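Local structure of putative S41 protease (Bacteroides fragilis NCTC 9343, 3K50) at residues A[226-231]-A[388-393]; A[307-312]-A[316-321]. The protein is probably a serine peptidase of family S41, with a PDZ-like domain in the same chain, that would cleave peptide bonds. All blocks are in the same frame, centred on the assembly; numbering follows the deposited sequence.

Contacts 1 and 2 involve two layers on opposite faces of one mixed sheet, whose central parallel strands include 226-230, 292-297 and 317-322. Contact 1 places helix 388-398 against strand 226-230 on one face; contact 2 places helix 304-312 against strand 317-322 on the other. Their centres lie about 13 Å apart, and contact 2 is nested within the chain loop that contact 1 closes. They touch through Ile321, whose CD1 comes within 3.4 Å of Ala393 CA while its CG2 lies 3.9 Å from Ala392 CB. Both are buried packing within a core consistent with the ClpP/crotonase-like fold of family S41.

Contact 1 of 2, residues A[226-231]-A[388-393]; sequences EFVLDL and TLLNAA
Val228 packs on Leu390 and Ala393 of helix 388-398; two residues on, the carboxylate oxygen OD2 of Asp230 is gripped twice, by a salt bridge from NH2 of Arg232 and a hydrogen bond with OH of Tyr191. Asp230 is buried, and these partners probably stabilise its negative charge. The contact itself is carried by three small or branched apolar residues and buries 116 Å². Val228 presents both methyls. CG2, which lies anti to the carbonyl carbon, reaches CB of Ala393 at 3.9 Å. CD1 of Leu390 bridges the fork of the valine, 4.0 Å from Val228 CG2 and equally 4.0 Å from Val228 CG1. Leu390 does not aim its CB at the strand; with CG anti to the backbone N (chi1 166°) and a further turn at chi2 (60°), its tip is brought round so that the two side chains cross obliquely and CD1 settles against both valine methyls. Ala393, three residues later, stands on the same side of the helix, and its single methyl lets the backbones approach to 7.2 Å between the CA atoms of Val228 and Ala393. A beta-branched valine suits the strand, a leucine supplies reach and an alanine permits closeness. At the start of the helix, the carboxylate of Glu387 accepts hydrogen bonds from the backbone N of Leu389 and of Leu390. Strand 226-230 is hydrogen-bonded beside strand 187-194 and pairs with strand 292-297. Its other face, through Phe227 and Leu229, meets helices 207-221 and 239-249, which places this central strand between two helical layers.

Contact 2 of 2, residues A[307-312]-A[316-321]; sequences MVINCL and MKVVLI
The axes of the short segments 307-312 (helix) and 317-321 (strand) run roughly antiparallel, at 144°, and come within 9.0 Å, with the CA atoms of Ile309 and Val318 nearest each other, and likewise those of Leu312 and Met316. Where the chain turns back, Met316 N donates a weak hydrogen bond to Leu312 O (3.2 Å), with an N-H...O angle of only 128°. Farther from the turn, Ile309 and Leu320 reach toward each other tip to tip, CD1 of the isoleucine lying 3.7 Å from CD2 of the leucine. The other leucine methyl, CD1, lies 4.1 Å from Ile309 CG2, so both branches of these long side chains help span helix and strand. Nearer the turn, Leu312 and Met316, a selenomethionine in the crystal, lie side by side and point the same way. The selenium sits evenly against the fork of the leucine, 4.1 Å from each of Leu312 CD1 and CD2. A chi1 of 65° sets the flexible, unbranched Met316 chain beside Leu312, with CG near Leu312 CB. Val318, beta-branched as suits a strand, sets CG2 4.1 Å from Leu312 CB and CG1 4.3 Å from Ile309 CG2. Leu312 extends the layer to Cys246 of helix 239-249. This is the return from helix to strand in the beta-alpha-beta unit 292-297, 304-312, 317-322. Apart from one weak backbone hydrogen bond, the chemistry between the two segments is wholly apolar, which suggests that burial and shape, more than directed bonds, hold this helix against the sheet.

Contact 1 of 2, residues A[226-231]-A[388-393]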
loop_
_atom_site.group_PDB
_atom_site.type_symbol
_atom_site.label_atom_id
_atom_site.label_comp_id
_atom_site.label_asym_id
_atom_site.label_seq_id
_atom_site.Cartn_x
_atom_site.Cartn_y
_atom_site.Cartn_z
ATOM N N GLU A 226 15.823 2.545 -16.636
ATOM C CA GLU A 226 14.962 3.512 -15.936
ATOM C C GLU A 226 13.929 2.664 -15.186
ATOM O O GLU A 226 13.710 1.512 -15.537
ATOM C CB GLU A 226 14.248 4.521 -16.859
ATOM C CG GLU A 226 15.141 5.465 -17.641
ATOM C CD GLU A 226 15.830 6.588 -16.875
ATOM O OE1 GLU A 226 15.438 7.004 -15.757
ATOM O OE2 GLU A 226 16.754 7.148 -17.477
ATOM N N PHE A 227 13.279 3.238 -14.177
ATOM C CA PHE A 227 12.348 2.447 -13.349
ATOM C C PHE A 227 11.183 3.273 -12.737
ATOM O O PHE A 227 11.347 4.366 -12.181
ATOM C CB PHE A 227 13.147 1.716 -12.261
ATOM C CG PHE A 227 12.466 0.501 -11.683
ATOM C CD1 PHE A 227 11.457 0.620 -10.732
ATOM C CD2 PHE A 227 12.877 -0.766 -12.037
ATOM C CE1 PHE A 227 10.837 -0.495 -10.202
ATOM C CE2 PHE A 227 12.281 -1.880 -11.501
ATOM C CZ PHE A 227 11.255 -1.766 -10.600
ATOM N N VAL A 228 9.984 2.718 -12.877
ATOM C CA VAL A 228 8.780 3.279 -12.295
ATOM C C VAL A 228 8.249 2.250 -11.272
ATOM O O VAL A 228 7.807 1.158 -11.651
ATOM C CB VAL A 228 7.724 3.555 -13.342
ATOM C CG1 VAL A 228 6.464 4.101 -12.688
ATOM C CG2 VAL A 228 8.269 4.515 -14.399
ATOM N N LEU A 229 8.380 2.574 -9.991
ATOM C CA LEU A 229 7.882 1.744 -8.889
ATOM C C LEU A 229 6.504 2.309 -8.434
ATOM O O LEU A 229 6.430 3.391 -7.852
ATOM C CB LEU A 229 8.892 1.763 -7.750
ATOM C CG LEU A 229 8.574 1.043 -6.435
ATOM C CD1 LEU A 229 8.571 -0.434 -6.586
ATOM C CD2 LEU A 229 9.628 1.490 -5.329
ATOM N N ASP A 230 5.433 1.555 -8.704
ATOM C CA ASP A 230 4.072 1.982 -8.435
ATOM C C ASP A 230 3.646 1.492 -7.036
ATOM O O ASP A 230 3.340 0.325 -6.832
ATOM C CB ASP A 230 3.179 1.458 -9.594
ATOM C CG ASP A 230 1.788 2.019 -9.584
ATOM O OD1 ASP A 230 1.368 2.597 -8.565
ATOM O OD2 ASP A 230 1.099 1.908 -10.632
ATOM N N LEU A 231 3.705 2.400 -6.051
ATOM C CA LEU A 231 3.321 2.133 -4.672
ATOM C C LEU A 231 2.008 2.853 -4.321
ATOM O O LEU A 231 1.667 3.097 -3.168
ATOM C CB LEU A 231 4.427 2.656 -3.770
ATOM C CG LEU A 231 5.819 2.079 -3.936
ATOM C CD1 LEU A 231 6.851 2.703 -2.899
ATOM C CD2 LEU A 231 5.786 0.539 -3.852
ATOM N N THR A 388 -2.608 7.389 -16.451
ATOM C CA THR A 388 -2.187 8.725 -15.964
ATOM C C THR A 388 -0.790 8.810 -15.291
ATOM O O THR A 388 0.092 9.485 -15.811
ATOM C CB THR A 388 -3.266 9.339 -15.051
ATOM O OG1 THR A 388 -4.542 9.230 -15.709
ATOM C CG2 THR A 388 -2.994 10.798 -14.727
ATOM N N LEU A 389 -0.596 8.128 -14.150
ATOM C CA LEU A 389 0.629 8.338 -13.392
ATOM C C LEU A 389 1.821 7.726 -14.106
ATOM O O LEU A 389 2.879 8.322 -14.115
ATOM C CB LEU A 389 0.516 7.848 -11.924
ATOM C CG LEU A 389 -0.688 8.298 -11.096
ATOM C CD1 LEU A 389 -0.599 7.801 -9.591
ATOM C CD2 LEU A 389 -0.843 9.793 -11.171
ATOM N N LEU A 390 1.650 6.578 -14.770
ATOM C CA LEU A 390 2.798 5.994 -15.486
ATOM C C LEU A 390 3.128 6.887 -16.689
ATOM O O LEU A 390 4.242 7.170 -16.922
ATOM C CB LEU A 390 2.530 4.554 -15.920
ATOM C CG LEU A 390 3.489 3.918 -16.959
ATOM C CD1 LEU A 390 4.922 3.892 -16.416
ATOM C CD2 LEU A 390 3.034 2.549 -17.331
ATOM N N ASN A 391 2.123 7.348 -17.416
ATOM C CA ASN A 391 2.345 8.235 -18.541
ATOM C C ASN A 391 3.126 9.484 -18.113
ATOM O O ASN A 391 3.983 9.968 -18.839
ATOM C CB ASN A 391 1.033 8.669 -19.167
ATOM C CG ASN A 391 1.249 9.411 -20.460
ATOM O OD1 ASN A 391 1.226 10.615 -20.470
ATOM N ND2 ASN A 391 1.581 8.690 -21.518
ATOM N N ALA A 392 2.788 10.029 -16.950
ATOM C CA ALA A 392 3.477 11.225 -16.434
ATOM C C ALA A 392 4.962 10.957 -16.254
ATOM O O ALA A 392 5.800 11.784 -16.654
ATOM C CB ALA A 392 2.845 11.712 -15.107
ATOM N N ALA A 393 5.298 9.834 -15.616
ATOM C CA ALA A 393 6.655 9.456 -15.391
ATOM C C ALA A 393 7.381 9.330 -16.712
ATOM O O ALA A 393 8.492 9.821 -16.866
ATOM C CB ALA A 393 6.749 8.101 -14.649
#

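Contact 2 of 2, residues A[307-312]-A[316-321]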
loop_
_atom_site.group_PDB
_atom_site.type_symbol
_atom_site.label_atom_id
_atom_site.label_comp_id
_atom_site.label_asym_id
_atom_site.label_seq_id
_atom_site.Cartn_x
_atom_site.Cartn_y
_atom_site.Cartn_z
HETATM N N MSE A 307 9.319 4.585 3.844
HETATM C CA MSE A 307 10.717 4.270 4.226
HETATM C C MSE A 307 11.599 4.085 3.007
HETATM O O MSE A 307 12.747 4.516 3.002
HETATM C CB MSE A 307 10.732 3.019 5.103
HETATM C CG MSE A 307 12.131 2.458 5.537
HETATM SE SE MSE A 307 13.199 1.543 4.118
HETATM C CE MSE A 307 14.388 0.152 5.163
ATOM N N VAL A 308 11.054 3.483 1.959
ATOM C CA VAL A 308 11.790 3.284 0.748
ATOM C C VAL A 308 12.131 4.609 0.136
ATOM O O VAL A 308 13.260 4.847 -0.315
ATOM C CB VAL A 308 10.976 2.430 -0.282
ATOM C CG1 VAL A 308 11.668 2.474 -1.638
ATOM C CG2 VAL A 308 10.809 1.030 0.266
ATOM N N ILE A 309 11.174 5.492 0.109
ATOM C CA ILE A 309 11.429 6.839 -0.399
ATOM C C ILE A 309 12.463 7.565 0.449
ATOM O O ILE A 309 13.432 8.127 -0.068
ATOM C CB ILE A 309 10.131 7.719 -0.460
ATOM C CG1 ILE A 309 9.106 7.095 -1.442
ATOM C CG2 ILE A 309 10.483 9.174 -0.777
ATOM C CD1 ILE A 309 7.637 7.685 -1.291
ATOM N N ASN A 310 12.256 7.584 1.746
ATOM C CA ASN A 310 13.180 8.314 2.611
ATOM C C ASN A 310 14.666 7.849 2.553
ATOM O O ASN A 310 15.591 8.661 2.629
ATOM C CB ASN A 310 12.688 8.204 4.077
ATOM C CG ASN A 310 13.505 9.072 5.013
ATOM O OD1 ASN A 310 13.664 10.268 4.741
ATOM N ND2 ASN A 310 14.059 8.469 6.112
ATOM N N CYS A 311 14.843 6.526 2.571
ATOM C CA CYS A 311 16.118 5.834 2.589
ATOM C C CYS A 311 16.834 5.777 1.274
ATOM O O CYS A 311 18.070 5.779 1.249
ATOM C CB CYS A 311 15.908 4.430 3.134
ATOM S SG CYS A 311 15.415 4.587 4.928
ATOM N N LEU A 312 16.095 5.716 0.172
ATOM C CA LEU A 312 16.752 5.885 -1.128
ATOM C C LEU A 312 17.111 7.355 -1.482
ATOM O O LEU A 312 18.076 7.573 -2.235
ATOM C CB LEU A 312 15.926 5.317 -2.249
ATOM C CG LEU A 312 15.727 3.819 -2.211
ATOM C CD1 LEU A 312 14.829 3.480 -3.386
ATOM C CD2 LEU A 312 17.087 3.098 -2.260
HETATM N N MSE A 316 20.201 8.368 -4.423
HETATM C CA MSE A 316 19.795 8.375 -5.811
HETATM C C MSE A 316 18.707 9.450 -5.961
HETATM O O MSE A 316 18.241 10.033 -4.952
HETATM C CB MSE A 316 19.364 6.945 -6.261
HETATM C CG MSE A 316 18.172 6.381 -5.631
HETATM SE SE MSE A 316 17.800 4.490 -6.023
HETATM C CE MSE A 316 17.569 4.264 -8.036
ATOM N N LYS A 317 18.402 9.781 -7.222
ATOM C CA LYS A 317 17.355 10.726 -7.565
ATOM C C LYS A 317 16.029 9.978 -7.542
ATOM O O LYS A 317 15.787 8.988 -8.318
ATOM C CB LYS A 317 17.604 11.354 -8.964
ATOM C CG LYS A 317 16.550 12.433 -9.359
ATOM C CD LYS A 317 16.883 13.035 -10.760
ATOM C CE LYS A 317 15.854 14.041 -11.294
ATOM N NZ LYS A 317 16.055 14.208 -12.786
ATOM N N VAL A 318 15.171 10.405 -6.638
ATOM C CA VAL A 318 13.877 9.786 -6.412
ATOM C C VAL A 318 12.833 10.827 -6.858
ATOM O O VAL A 318 12.825 11.926 -6.340
ATOM C CB VAL A 318 13.676 9.439 -4.920
ATOM C CG1 VAL A 318 12.297 8.817 -4.694
ATOM C CG2 VAL A 318 14.723 8.495 -4.454
ATOM N N VAL A 319 11.971 10.498 -7.826
ATOM C CA VAL A 319 10.993 11.454 -8.305
ATOM C C VAL A 319 9.652 10.908 -7.935
ATOM O O VAL A 319 9.336 9.807 -8.310
ATOM C CB VAL A 319 11.091 11.609 -9.855
ATOM C CG1 VAL A 319 9.913 12.409 -10.404
ATOM C CG2 VAL A 319 12.505 12.205 -10.301
ATOM N N LEU A 320 8.874 11.690 -7.206
ATOM C CA LEU A 320 7.572 11.325 -6.715
ATOM C C LEU A 320 6.490 11.945 -7.578
ATOM O O LEU A 320 6.498 13.133 -7.789
ATOM C CB LEU A 320 7.395 11.769 -5.270
ATOM C CG LEU A 320 8.413 11.237 -4.253
ATOM C CD1 LEU A 320 8.056 11.769 -2.868
ATOM C CD2 LEU A 320 8.492 9.696 -4.305
ATOM N N ILE A 321 5.593 11.084 -8.083
ATOM C CA ILE A 321 4.494 11.459 -8.971
ATOM C C ILE A 321 3.195 10.942 -8.401
ATOM O O ILE A 321 3.095 9.781 -8.065
ATOM C CB ILE A 321 4.718 10.880 -10.389
ATOM C CG1 ILE A 321 5.915 11.555 -11.063
ATOM C CG2 ILE A 321 3.463 11.094 -11.329
ATOM C CD1 ILE A 321 6.369 10.830 -12.326
#